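Beta-mannosidase (Trichoderma harzianum, PDB 4CVU) probably hydrolyses terminal beta-linked mannose residues from the non-reducing ends of beta-mannosides, as a member of glycoside hydrolase family 2. Local coordinates at residues F53-Q56 and A57-L61; P160-I163 and N164-A168; Y181-Y185 and P186-W190; E489-N492 and L493-I497. One frame throughout, in Å; residues are numbered along the deposited sequence.

Interactions 1, 2 and 3 come one after another along the chain inside the N-terminal galactose-binding-like domain, while interaction 4 follows much later, in the catalytic part built on the parallel strands. Interaction 1 opens helix 57-63, its centre about 24 Å from those of interactions 2 and 3. The latter two, helix 159-168 and the loop 181-190 after it, have centres about 10 Å apart and touch: N164 OD1 lies 3.0 Å from N187 ND2, and interactions 2 and 3 both touch the sugar linked to N167. Interaction 4, on helix 490-501, is centred about 17 Å from interaction 3, so the loop 181-190 runs between the glycan-bearing helix and the catalytic part.

Interaction 1: residues F53-Q56 and A57-L61; sequences FPSQ and AHLDL
The hydroxyl of S55 meets the carboxylate of D60 from above the carboxylate's plane, 49° out of it, S55 OG donating to D60 OD1 at 2.8 Å. The other oxygen, D60 OD2, takes a hydrogen bond from the hydroxyl of Y89 on strand 87-91 and a weak one from the backbone N of K52. The flat amide of Q56 instead reaches away from this acid, its NE2 bonding weakly to D113. D60 has CG beside its own backbone N (chi1 -65°), which swings the carboxylate back toward the incoming chain, and S55, whose OG is a single step from its CB, reaches it from the residue preceding the cap. Q56 is the N-cap of helix 57-63, which follows strand 48-51 in the galactose-binding-like domain. Its carbonyl oxygen starts the helical ladder, accepting D60 N at 3.3 Å and, weakly, L59 N at 2.9 Å. An acid in this first turn suits the place, since its negative charge is likely to be favoured by the helix N-terminus. Replacing the acid by an alanine is likely to leave the hydroxyls of S55 and Y89 without their shared partner and set the chain before the cap free to shift. L59 packs its CB against S55 OG at 3.8 Å, and its side chain also touches F395; the small A57 fits against W87.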
loop_
_atom_site.group_PDB
_atom_site.type_symbol
_atom_site.label_atom_id
_atom_site.label_comp_id
_atom_site.label_asym_id
_atom_site.label_seq_id
_atom_site.Cartn_x
_atom_site.Cartn_y
_atom_site.Cartn_z
ATOM N N PHE A 53 13.469 23.703 8.185
ATOM C CA PHE A 53 14.768 24.142 7.649
ATOM C C PHE A 53 15.812 23.372 8.438
ATOM O O PHE A 53 15.872 23.485 9.676
ATOM C CB PHE A 53 14.917 25.657 7.847
ATOM C CG PHE A 53 16.002 26.302 7.025
ATOM C CD1 PHE A 53 17.332 25.890 7.128
ATOM C CD2 PHE A 53 15.712 27.404 6.210
ATOM C CE1 PHE A 53 18.334 26.519 6.390
ATOM C CE2 PHE A 53 16.696 28.028 5.471
ATOM C CZ PHE A 53 18.018 27.584 5.562
ATOM N N PRO A 54 16.622 22.566 7.764
ATOM C CA PRO A 54 16.649 22.236 6.328
ATOM C C PRO A 54 15.507 21.284 5.880
ATOM O O PRO A 54 15.087 20.427 6.634
ATOM C CB PRO A 54 17.990 21.520 6.157
ATOM C CG PRO A 54 18.746 21.666 7.439
ATOM C CD PRO A 54 17.736 21.943 8.508
ATOM N N SER A 55 15.024 21.466 4.657
ATOM C CA SER A 55 14.073 20.566 4.027
ATOM C C SER A 55 13.965 20.795 2.518
ATOM O O SER A 55 14.647 21.622 1.965
ATOM C CB SER A 55 12.690 20.765 4.633
ATOM O OG SER A 55 11.846 19.674 4.324
ATOM N N GLN A 56 13.063 20.052 1.884
ATOM C CA GLN A 56 12.607 20.334 0.545
ATOM C C GLN A 56 11.090 20.200 0.508
ATOM O O GLN A 56 10.513 19.504 1.314
ATOM C CB GLN A 56 13.241 19.365 -0.445
ATOM C CG GLN A 56 14.732 19.561 -0.656
ATOM C CD GLN A 56 15.441 18.288 -1.139
ATOM O OE1 GLN A 56 15.046 17.189 -0.773
ATOM N NE2 GLN A 56 16.483 18.438 -1.980
ATOM N N ALA A 57 10.447 20.855 -0.445
ATOM C CA ALA A 57 9.001 20.981 -0.468
ATOM C C ALA A 57 8.228 19.650 -0.478
ATOM O O ALA A 57 7.229 19.527 0.233
ATOM C CB ALA A 57 8.569 21.870 -1.644
ATOM N N HIS A 58 8.694 18.659 -1.251
ATOM C CA HIS A 58 8.082 17.303 -1.198
ATOM C C HIS A 58 7.983 16.798 0.239
ATOM O O HIS A 58 6.942 16.242 0.647
ATOM C CB HIS A 58 8.860 16.292 -2.008
ATOM C CG HIS A 58 8.846 16.566 -3.464
ATOM N ND1 HIS A 58 9.585 17.577 -4.032
ATOM C CD2 HIS A 58 8.192 15.953 -4.474
ATOM C CE1 HIS A 58 9.365 17.587 -5.334
ATOM N NE2 HIS A 58 8.522 16.609 -5.623
ATOM N N LEU A 59 9.033 16.997 1.017
ATOM C CA LEU A 59 9.040 16.459 2.380
ATOM C C LEU A 59 8.050 17.218 3.285
ATOM O O LEU A 59 7.396 16.606 4.106
ATOM C CB LEU A 59 10.453 16.429 2.998
ATOM C CG LEU A 59 11.520 15.688 2.165
ATOM C CD1 LEU A 59 12.875 15.849 2.845
ATOM C CD2 LEU A 59 11.144 14.223 1.917
ATOM N N ASP A 60 7.941 18.531 3.128
ATOM C CA ASP A 60 7.043 19.319 4.005
ATOM C C ASP A 60 5.572 19.104 3.619
ATOM O O ASP A 60 4.687 19.049 4.499
ATOM C CB ASP A 60 7.430 20.797 3.986
ATOM C CG ASP A 60 8.811 21.054 4.586
ATOM O OD1 ASP A 60 9.305 20.233 5.374
ATOM O OD2 ASP A 60 9.417 22.081 4.250
ATOM N N LEU A 61 5.312 18.952 2.307
ATOM C CA LEU A 61 4.014 18.526 1.782
ATOM C C LEU A 61 3.573 17.131 2.272
ATOM O O LEU A 61 2.412 16.940 2.623
ATOM C CB LEU A 61 4.030 18.522 0.242
ATOM C CG LEU A 61 4.089 19.902 -0.446
ATOM C CD1 LEU A 61 4.422 19.765 -1.924
ATOM C CD2 LEU A 61 2.810 20.680 -0.258
#

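Interaction 2: residues P160-I163 and N164-A168. With NAG (2-acetamido-2-deoxy-beta-D-glucopyranose), chain J.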
loop_
_atom_site.group_PDB
_atom_site.type_symbol
_atom_site.label_atom_id
_atom_site.label_comp_id
_atom_site.label_asym_id
_atom_site.label_seq_id
_atom_site.Cartn_x
_atom_site.Cartn_y
_atom_site.Cartn_z
ATOM N N PRO A 160 12.749 22.653 -14.058
ATOM C CA PRO A 160 12.454 22.313 -15.437
ATOM C C PRO A 160 12.051 23.517 -16.277
ATOM O O PRO A 160 12.465 23.645 -17.421
ATOM C CB PRO A 160 11.253 21.396 -15.302
ATOM C CG PRO A 160 11.477 20.688 -14.025
ATOM C CD PRO A 160 12.118 21.699 -13.127
ATOM N N ARG A 161 11.227 24.369 -15.699
ATOM C CA ARG A 161 10.750 25.570 -16.400
ATOM C C ARG A 161 11.898 26.516 -16.691
ATOM O O ARG A 161 12.020 27.013 -17.807
ATOM C CB ARG A 161 9.683 26.301 -15.585
ATOM C CG ARG A 161 9.182 27.573 -16.266
ATOM C CD ARG A 161 7.806 27.962 -15.762
ATOM N NE ARG A 161 7.875 28.376 -14.372
ATOM C CZ ARG A 161 6.882 28.279 -13.493
ATOM N NH1 ARG A 161 5.718 27.758 -13.810
ATOM N NH2 ARG A 161 7.080 28.688 -12.259
ATOM N N ILE A 162 12.751 26.733 -15.696
ATOM C CA ILE A 162 13.882 27.623 -15.860
ATOM C C ILE A 162 14.889 27.054 -16.890
ATOM O O ILE A 162 15.331 27.776 -17.779
ATOM C CB ILE A 162 14.543 27.943 -14.508
ATOM C CG1 ILE A 162 13.592 28.738 -13.601
ATOM C CG2 ILE A 162 15.791 28.778 -14.673
ATOM C CD1 ILE A 162 14.100 28.900 -12.181
ATOM N N ILE A 163 15.255 25.773 -16.788
ATOM C CA ILE A 163 16.185 25.165 -17.789
ATOM C C ILE A 163 15.563 25.022 -19.191
ATOM O O ILE A 163 16.285 25.068 -20.216
ATOM C CB ILE A 163 16.792 23.807 -17.351
ATOM C CG1 ILE A 163 15.688 22.738 -17.169
ATOM C CG2 ILE A 163 17.635 23.998 -16.105
ATOM C CD1 ILE A 163 16.089 21.500 -16.388
ATOM N N ASN A 164 14.245 24.834 -19.257
ATOM C CA ASN A 164 13.565 24.885 -20.541
ATOM C C ASN A 164 13.669 26.294 -21.157
ATOM O O ASN A 164 13.940 26.408 -22.339
ATOM C CB ASN A 164 12.111 24.414 -20.452
ATOM C CG ASN A 164 12.008 22.930 -20.142
ATOM O OD1 ASN A 164 12.995 22.213 -20.167
ATOM N ND2 ASN A 164 10.819 22.474 -19.839
ATOM N N ALA A 165 13.503 27.323 -20.335
ATOM C CA ALA A 165 13.586 28.718 -20.795
ATOM C C ALA A 165 15.004 29.067 -21.248
ATOM O O ALA A 165 15.181 29.715 -22.279
ATOM C CB ALA A 165 13.104 29.672 -19.704
ATOM N N ILE A 166 16.010 28.604 -20.497
ATOM C CA ILE A 166 17.412 28.777 -20.881
ATOM C C ILE A 166 17.673 28.125 -22.239
ATOM O O ILE A 166 18.263 28.751 -23.150
ATOM C CB ILE A 166 18.387 28.176 -19.846
ATOM C CG1 ILE A 166 18.431 29.042 -18.597
ATOM C CG2 ILE A 166 19.782 28.026 -20.439
ATOM C CD1 ILE A 166 19.169 28.438 -17.413
ATOM N N ASN A 167 17.242 26.874 -22.383
ATOM C CA ASN A 167 17.526 26.141 -23.606
ATOM C C ASN A 167 16.822 26.733 -24.865
ATOM O O ASN A 167 17.351 26.669 -25.972
ATOM C CB ASN A 167 17.152 24.677 -23.483
ATOM C CG ASN A 167 17.265 23.970 -24.803
ATOM O OD1 ASN A 167 18.353 23.593 -25.233
ATOM N ND2 ASN A 167 16.127 23.814 -25.481
ATOM N N ALA A 168 15.614 27.245 -24.680
ATOM C CA ALA A 168 14.787 27.703 -25.798
ATOM C C ALA A 168 15.452 28.858 -26.568
ATOM O O ALA A 168 15.200 29.036 -27.751
ATOM C CB ALA A 168 13.414 28.121 -25.290
HETATM C C1 NAG J . 16.074 23.270 -26.825
HETATM C C2 NAG J . 14.927 22.340 -27.177
HETATM C C3 NAG J . 14.813 22.008 -28.654
HETATM C C4 NAG J . 14.927 23.245 -29.549
HETATM C C5 NAG J . 16.051 24.167 -29.084
HETATM C C6 NAG J . 16.051 25.479 -29.882
HETATM C C7 NAG J . 14.190 20.768 -25.494
HETATM C C8 NAG J . 14.463 19.439 -24.857
HETATM N N2 NAG J . 15.057 21.099 -26.448
HETATM O O3 NAG J . 13.550 21.397 -28.820
HETATM O O4 NAG J . 15.238 22.797 -30.852
HETATM O O5 NAG J . 15.969 24.418 -27.676
HETATM O O6 NAG J . 15.853 26.609 -29.047
HETATM O O7 NAG J . 13.230 21.470 -25.116
#
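N164 and I163, neighbours in the middle of helix 159-168, bury the most surface here, and their side chains leave the backbone in crossing directions. I163 has CG1 between its backbone N and carbonyl carbon (chi1 63°), which brings CG1 to 3.3 Å from N164 N and leaves the hydrophobic branches to pack on V191. The polar end of N164 looks out of the helix, where OD1 accepts a hydrogen bond from N187 ND2. An amide suits this place because its oxygen can accept from the loop while the backbone keeps its helical bonds. Were the amide cut back to an alanine, the N187 side chain would probably lose its acceptor and the tie between helix and loop would weaken. The backbone has the plain alpha-helical pattern, each N-H pointing to the carbonyl four residues earlier: A165 N to R161 O at 2.9 Å, I166 N to I162 O at 2.9 Å and N167 N to I163 O at 3.0 Å. I166, third in buried surface, lies one turn beyond I162, and their CD1 and CG2 atoms approach to 4.4 Å; both border a second glycan attached to the protein. This helix of the galactose-binding-like domain is itself glycosylated. N167 carries CG anti to its backbone N (chi1 172°), leading the amide away from the preceding turn, and N167 ND2 is joined covalently to C1 of the sugar at 1.5 Å. R161, at the solvent-facing side, pairs its guanidinium with E43.

Interaction 3: residues Y181-Y185 and P186-W190. With NAG (2-acetamido-2-deoxy-beta-D-glucopyranose), chain J; NAG (2-acetamido-2-deoxy-beta-D-glucopyranose), chain L.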
loop_
_atom_site.group_PDB
_atom_site.type_symbol
_atom_site.label_atom_id
_atom_site.label_comp_id
_atom_site.label_asym_id
_atom_site.label_seq_id
_atom_site.Cartn_x
_atom_site.Cartn_y
_atom_site.Cartn_z
ATOM N N TYR A 181 20.378 13.541 -24.632
ATOM C CA TYR A 181 19.256 12.632 -24.472
ATOM C C TYR A 181 18.878 12.520 -23.009
ATOM O O TYR A 181 19.734 12.208 -22.183
ATOM C CB TYR A 181 19.664 11.265 -24.996
ATOM C CG TYR A 181 18.587 10.217 -24.893
ATOM C CD1 TYR A 181 17.424 10.312 -25.619
ATOM C CD2 TYR A 181 18.762 9.106 -24.079
ATOM C CE1 TYR A 181 16.432 9.335 -25.536
ATOM C CE2 TYR A 181 17.779 8.143 -23.973
ATOM C CZ TYR A 181 16.630 8.266 -24.707
ATOM O OH TYR A 181 15.698 7.267 -24.591
ATOM N N PRO A 182 17.625 12.805 -22.663
ATOM C CA PRO A 182 17.292 12.771 -21.240
ATOM C C PRO A 182 16.992 11.378 -20.679
ATOM O O PRO A 182 16.925 10.400 -21.436
ATOM C CB PRO A 182 16.014 13.596 -21.152
ATOM C CG PRO A 182 15.391 13.543 -22.501
ATOM C CD PRO A 182 16.447 13.102 -23.502
ATOM N N PHE A 183 16.804 11.334 -19.355
ATOM C CA PHE A 183 16.276 10.176 -18.652
ATOM C C PHE A 183 14.795 10.442 -18.531
ATOM O O PHE A 183 13.969 9.736 -19.130
ATOM C CB PHE A 183 16.949 10.003 -17.268
ATOM C CG PHE A 183 18.356 9.452 -17.336
ATOM C CD1 PHE A 183 18.572 8.093 -17.423
ATOM C CD2 PHE A 183 19.454 10.290 -17.311
ATOM C CE1 PHE A 183 19.856 7.577 -17.482
ATOM C CE2 PHE A 183 20.748 9.781 -17.388
ATOM C CZ PHE A 183 20.939 8.431 -17.468
ATOM N N GLU A 184 14.460 11.487 -17.776
ATOM C CA GLU A 184 13.106 11.983 -17.754
ATOM C C GLU A 184 13.077 13.451 -18.207
ATOM O O GLU A 184 12.770 13.683 -19.373
ATOM C CB GLU A 184 12.443 11.726 -16.390
ATOM C CG GLU A 184 12.201 10.232 -16.193
ATOM C CD GLU A 184 11.726 9.853 -14.802
ATOM O OE1 GLU A 184 10.625 10.287 -14.384
ATOM O OE2 GLU A 184 12.474 9.114 -14.118
ATOM N N TYR A 185 13.372 14.422 -17.328
ATOM C CA TYR A 185 13.428 15.840 -17.760
ATOM C C TYR A 185 14.615 16.137 -18.678
ATOM O O TYR A 185 15.693 15.659 -18.448
ATOM C CB TYR A 185 13.531 16.798 -16.593
ATOM C CG TYR A 185 12.296 16.796 -15.743
ATOM C CD1 TYR A 185 11.198 17.602 -16.066
ATOM C CD2 TYR A 185 12.192 15.973 -14.634
ATOM C CE1 TYR A 185 10.045 17.605 -15.292
ATOM C CE2 TYR A 185 11.042 15.961 -13.845
ATOM C CZ TYR A 185 9.985 16.766 -14.166
ATOM O OH TYR A 185 8.869 16.740 -13.362
ATOM N N PRO A 186 14.403 16.924 -19.730
ATOM C CA PRO A 186 15.476 17.392 -20.597
ATOM C C PRO A 186 16.175 18.607 -20.039
ATOM O O PRO A 186 15.705 19.241 -19.113
ATOM C CB PRO A 186 14.718 17.835 -21.842
ATOM C CG PRO A 186 13.405 18.302 -21.292
ATOM C CD PRO A 186 13.076 17.307 -20.237
ATOM N N ASN A 187 17.289 18.953 -20.654
ATOM C CA ASN A 187 18.006 20.194 -20.385
ATOM C C ASN A 187 18.817 20.326 -19.105
ATOM O O ASN A 187 19.226 21.423 -18.795
ATOM C CB ASN A 187 17.097 21.429 -20.559
ATOM C CG ASN A 187 16.543 21.556 -21.953
ATOM O OD1 ASN A 187 17.246 21.408 -22.939
ATOM N ND2 ASN A 187 15.278 21.735 -22.032
ATOM N N ARG A 188 19.092 19.219 -18.407
ATOM C CA ARG A 188 19.767 19.224 -17.116
ATOM C C ARG A 188 21.192 19.786 -17.162
ATOM O O ARG A 188 21.732 20.201 -16.175
ATOM C CB ARG A 188 19.772 17.827 -16.491
ATOM C CG ARG A 188 20.732 16.845 -17.097
ATOM C CD ARG A 188 20.516 15.378 -16.674
ATOM N NE ARG A 188 21.144 14.413 -17.585
ATOM C CZ ARG A 188 22.402 14.012 -17.479
ATOM N NH1 ARG A 188 23.138 14.516 -16.562
ATOM N NH2 ARG A 188 22.945 13.124 -18.300
ATOM N N GLN A 189 21.803 19.783 -18.344
ATOM C CA GLN A 189 23.171 20.266 -18.466
ATOM C C GLN A 189 23.294 21.761 -18.088
ATOM O O GLN A 189 24.393 22.244 -17.785
ATOM C CB GLN A 189 23.696 20.002 -19.891
ATOM C CG GLN A 189 23.127 20.879 -21.006
ATOM C CD GLN A 189 21.867 20.331 -21.637
ATOM O OE1 GLN A 189 21.094 19.588 -21.000
ATOM N NE2 GLN A 189 21.606 20.747 -22.894
ATOM N N TRP A 190 22.168 22.476 -18.117
ATOM C CA TRP A 190 22.148 23.939 -17.892
ATOM C C TRP A 190 22.065 24.329 -16.426
ATOM O O TRP A 190 22.185 25.496 -16.103
ATOM C CB TRP A 190 20.981 24.612 -18.680
ATOM C CG TRP A 190 21.323 24.709 -20.102
ATOM C CD1 TRP A 190 20.812 23.970 -21.124
ATOM C CD2 TRP A 190 22.335 25.531 -20.667
ATOM N NE1 TRP A 190 21.425 24.298 -22.307
ATOM C CE2 TRP A 190 22.371 25.255 -22.049
ATOM C CE3 TRP A 190 23.199 26.510 -20.145
ATOM C CZ2 TRP A 190 23.248 25.912 -22.914
ATOM C CZ3 TRP A 190 24.061 27.173 -21.009
ATOM C CH2 TRP A 190 24.083 26.866 -22.374
HETATM C C1 NAG J . 16.074 23.270 -26.825
HETATM C C2 NAG J . 14.927 22.340 -27.177
HETATM C C3 NAG J . 14.813 22.008 -28.654
HETATM C C4 NAG J . 14.927 23.245 -29.549
HETATM C C5 NAG J . 16.051 24.167 -29.084
HETATM C C6 NAG J . 16.051 25.479 -29.882
HETATM C C7 NAG J . 14.190 20.768 -25.494
HETATM C C8 NAG J . 14.463 19.439 -24.857
HETATM N N2 NAG J . 15.057 21.099 -26.448
HETATM O O3 NAG J . 13.550 21.397 -28.820
HETATM O O4 NAG J . 15.238 22.797 -30.852
HETATM O O5 NAG J . 15.969 24.418 -27.676
HETATM O O6 NAG J . 15.853 26.609 -29.047
HETATM O O7 NAG J . 13.230 21.470 -25.116
HETATM C C1 NAG L . 13.307 4.749 -25.090
HETATM C C2 NAG L . 14.082 3.996 -26.134
HETATM C C3 NAG L . 14.438 4.938 -27.272
HETATM C C4 NAG L . 13.146 5.581 -27.782
HETATM C C5 NAG L . 12.380 6.230 -26.625
HETATM C C6 NAG L . 11.060 6.860 -27.050
HETATM C C7 NAG L . 15.738 2.208 -25.772
HETATM C C8 NAG L . 16.970 1.759 -25.017
HETATM N N2 NAG L . 15.257 3.422 -25.500
HETATM O O3 NAG L . 15.124 4.186 -28.274
HETATM O O4 NAG L . 13.400 6.567 -28.774
HETATM O O5 NAG L . 12.100 5.240 -25.656
HETATM O O6 NAG L . 10.272 5.870 -27.663
HETATM O O7 NAG L . 15.237 1.435 -26.578
HETATM O O HOH W 1 20.076 14.608 -20.447
HETATM O O HOH W 2 21.509 11.622 -19.768
HETATM O O HOH W 3 18.315 16.346 -19.307
#
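Within the long loop that joins helix 159-168 to strand 215-221 of the galactose-binding-like domain, P182 touches P186, P182 CB lying 3.9 Å from P186 CA. Two rigid prolines suit such a loop, as they limit the backbone without needing partners for an N-H. P186 also offers its CB to the acetyl methyl C8 of the N167-linked sugar at 3.4 Å. Water, not direct bonds, ties the polar groups: one molecule donates to Y181 O at 3.0 Å and accepts from R188 NE at 3.1 Å, and another spans Y185 O and R188 N. A further water, in the guanidinium plane, joins Y181 O to R188 NH2, but it is modelled very close to NH2 and is doubtful. The R188 chain runs extended from CG to NE, bringing NH2 to the edge of the F183 ring, 4.1 Å from CE2, with the two planes 49° apart. The remaining nitrogen, NH1, donates to S450 O, past the barrel strand 442-446, and F183 stacks on W200. N187 adopts a left-handed conformation (phi 75°) and W190 N bonds N187 O at 3.2 Å: a left-handed residue leading into a single 3-10 turn, 188-190, within the long loop.

Interaction 4: residues E489-N492 and L493-I497; sequences EFEN and LMLPI
L495 N donates to F490 O at 2.9 Å and almost straight (172°), and M494 N to E489 O at 3.2 Å (163°). Both bonds span five residues, the mark of a wider pi-type turn at the start of helix 490-501, with E489 as its N-cap. F490 O also takes a weak second bond from L493 N. P496, having no N-H to give, breaks the ladder: its CD sits 3.5 Å from E491 O, and that oxygen is instead bonded by the hydroxyl of Y559. The helix follows strand 481-485 of the parallel part of the mixed sheet, and E489 stands just past that strand, its carboxylate close to that of E594; this is consistent with the pair of glutamates that family 2 hydrolases carry at the ends of barrel strands. L493 has CG anti to its backbone N (chi1 -175°) and leans across the E489 chain, CD2 meeting E489 CG at 3.9 Å, so the leucine covers the aliphatic part of the acid. E491 and L495 run side by side, E491 CG touching L495 CD1 at 3.8 Å, while the polar end goes on to bond the hydroxyl of Y513. L495 packs on helix 506-528 beside L510 and Y506, and the F490 ring meets that of F517 on the same helix. M494, bent along its chain, lays CG over E489 O at 3.4 Å, and its side chain also touches D451.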
loop_
_atom_site.group_PDB
_atom_site.type_symbol
_atom_site.label_atom_id
_atom_site.label_comp_id
_atom_site.label_asym_id
_atom_site.label_seq_id
_atom_site.Cartn_x
_atom_site.Cartn_y
_atom_site.Cartn_z
ATOM N N GLU A 489 31.774 9.352 -17.115
ATOM C CA GLU A 489 31.626 8.894 -18.517
ATOM C C GLU A 489 31.839 9.876 -19.691
ATOM O O GLU A 489 31.010 9.950 -20.585
ATOM C CB GLU A 489 30.282 8.181 -18.689
ATOM C CG GLU A 489 30.414 6.659 -18.615
ATOM C CD GLU A 489 29.279 5.990 -17.865
ATOM O OE1 GLU A 489 28.185 6.610 -17.762
ATOM O OE2 GLU A 489 29.484 4.817 -17.398
ATOM N N PHE A 490 32.948 10.601 -19.691
ATOM C CA PHE A 490 33.231 11.524 -20.722
ATOM C C PHE A 490 34.013 10.863 -21.856
ATOM O O PHE A 490 33.470 10.622 -22.874
ATOM C CB PHE A 490 34.011 12.696 -20.145
ATOM C CG PHE A 490 33.138 13.684 -19.489
ATOM C CD1 PHE A 490 32.638 13.453 -18.235
ATOM C CD2 PHE A 490 32.721 14.787 -20.167
ATOM C CE1 PHE A 490 31.772 14.349 -17.665
ATOM C CE2 PHE A 490 31.857 15.700 -19.609
ATOM C CZ PHE A 490 31.385 15.485 -18.343
ATOM N N GLU A 491 35.266 10.535 -21.621
ATOM C CA GLU A 491 36.157 10.075 -22.675
ATOM C C GLU A 491 35.849 8.662 -23.189
ATOM O O GLU A 491 36.241 8.277 -24.313
ATOM C CB GLU A 491 37.595 10.120 -22.165
ATOM C CG GLU A 491 38.232 11.539 -22.130
ATOM C CD GLU A 491 39.683 11.534 -21.638
ATOM O OE1 GLU A 491 40.438 10.644 -22.071
ATOM O OE2 GLU A 491 40.080 12.408 -20.830
ATOM N N ASN A 492 35.215 7.856 -22.341
ATOM C CA ASN A 492 34.872 6.487 -22.726
ATOM C C ASN A 492 33.487 6.348 -23.370
ATOM O O ASN A 492 33.199 5.304 -23.984
ATOM C CB ASN A 492 35.021 5.550 -21.535
ATOM C CG ASN A 492 33.953 5.755 -20.486
ATOM O OD1 ASN A 492 33.625 6.868 -20.121
ATOM N ND2 ASN A 492 33.422 4.649 -19.965
ATOM N N LEU A 493 32.636 7.374 -23.230
ATOM C CA LEU A 493 31.243 7.302 -23.708
ATOM C C LEU A 493 30.753 8.581 -24.430
ATOM O O LEU A 493 30.536 8.579 -25.640
ATOM C CB LEU A 493 30.305 6.958 -22.541
ATOM C CG LEU A 493 28.824 6.721 -22.876
ATOM C CD1 LEU A 493 28.679 5.531 -23.804
ATOM C CD2 LEU A 493 28.002 6.508 -21.626
ATOM N N MET A 494 30.574 9.670 -23.698
ATOM C CA MET A 494 29.911 10.842 -24.264
ATOM C C MET A 494 30.707 11.594 -25.317
ATOM O O MET A 494 30.122 12.085 -26.283
ATOM C CB MET A 494 29.481 11.805 -23.169
ATOM C CG MET A 494 28.401 11.242 -22.277
ATOM S SD MET A 494 27.104 10.381 -23.179
ATOM C CE MET A 494 26.685 11.678 -24.360
ATOM N N LEU A 495 32.021 11.681 -25.150
ATOM C CA LEU A 495 32.852 12.285 -26.175
ATOM C C LEU A 495 32.825 11.523 -27.513
ATOM O O LEU A 495 32.627 12.126 -28.562
ATOM C CB LEU A 495 34.288 12.560 -25.666
ATOM C CG LEU A 495 34.401 13.742 -24.667
ATOM C CD1 LEU A 495 35.777 13.830 -24.002
ATOM C CD2 LEU A 495 34.074 15.074 -25.289
ATOM N N PRO A 496 32.989 10.190 -27.486
ATOM C CA PRO A 496 32.860 9.489 -28.784
ATOM C C PRO A 496 31.434 9.527 -29.376
ATOM O O PRO A 496 31.292 9.548 -30.584
ATOM C CB PRO A 496 33.307 8.063 -28.478
ATOM C CG PRO A 496 34.139 8.168 -27.223
ATOM C CD PRO A 496 33.638 9.360 -26.446
ATOM N N ILE A 497 30.406 9.608 -28.532
ATOM C CA ILE A 497 29.036 9.831 -29.026
ATOM C C ILE A 497 28.977 11.204 -29.749
ATOM O O ILE A 497 28.438 11.314 -30.841
ATOM C CB ILE A 497 27.964 9.749 -27.899
ATOM C CG1 ILE A 497 27.732 8.304 -27.494
ATOM C CG2 ILE A 497 26.648 10.362 -28.369
ATOM C CD1 ILE A 497 26.889 8.156 -26.246
#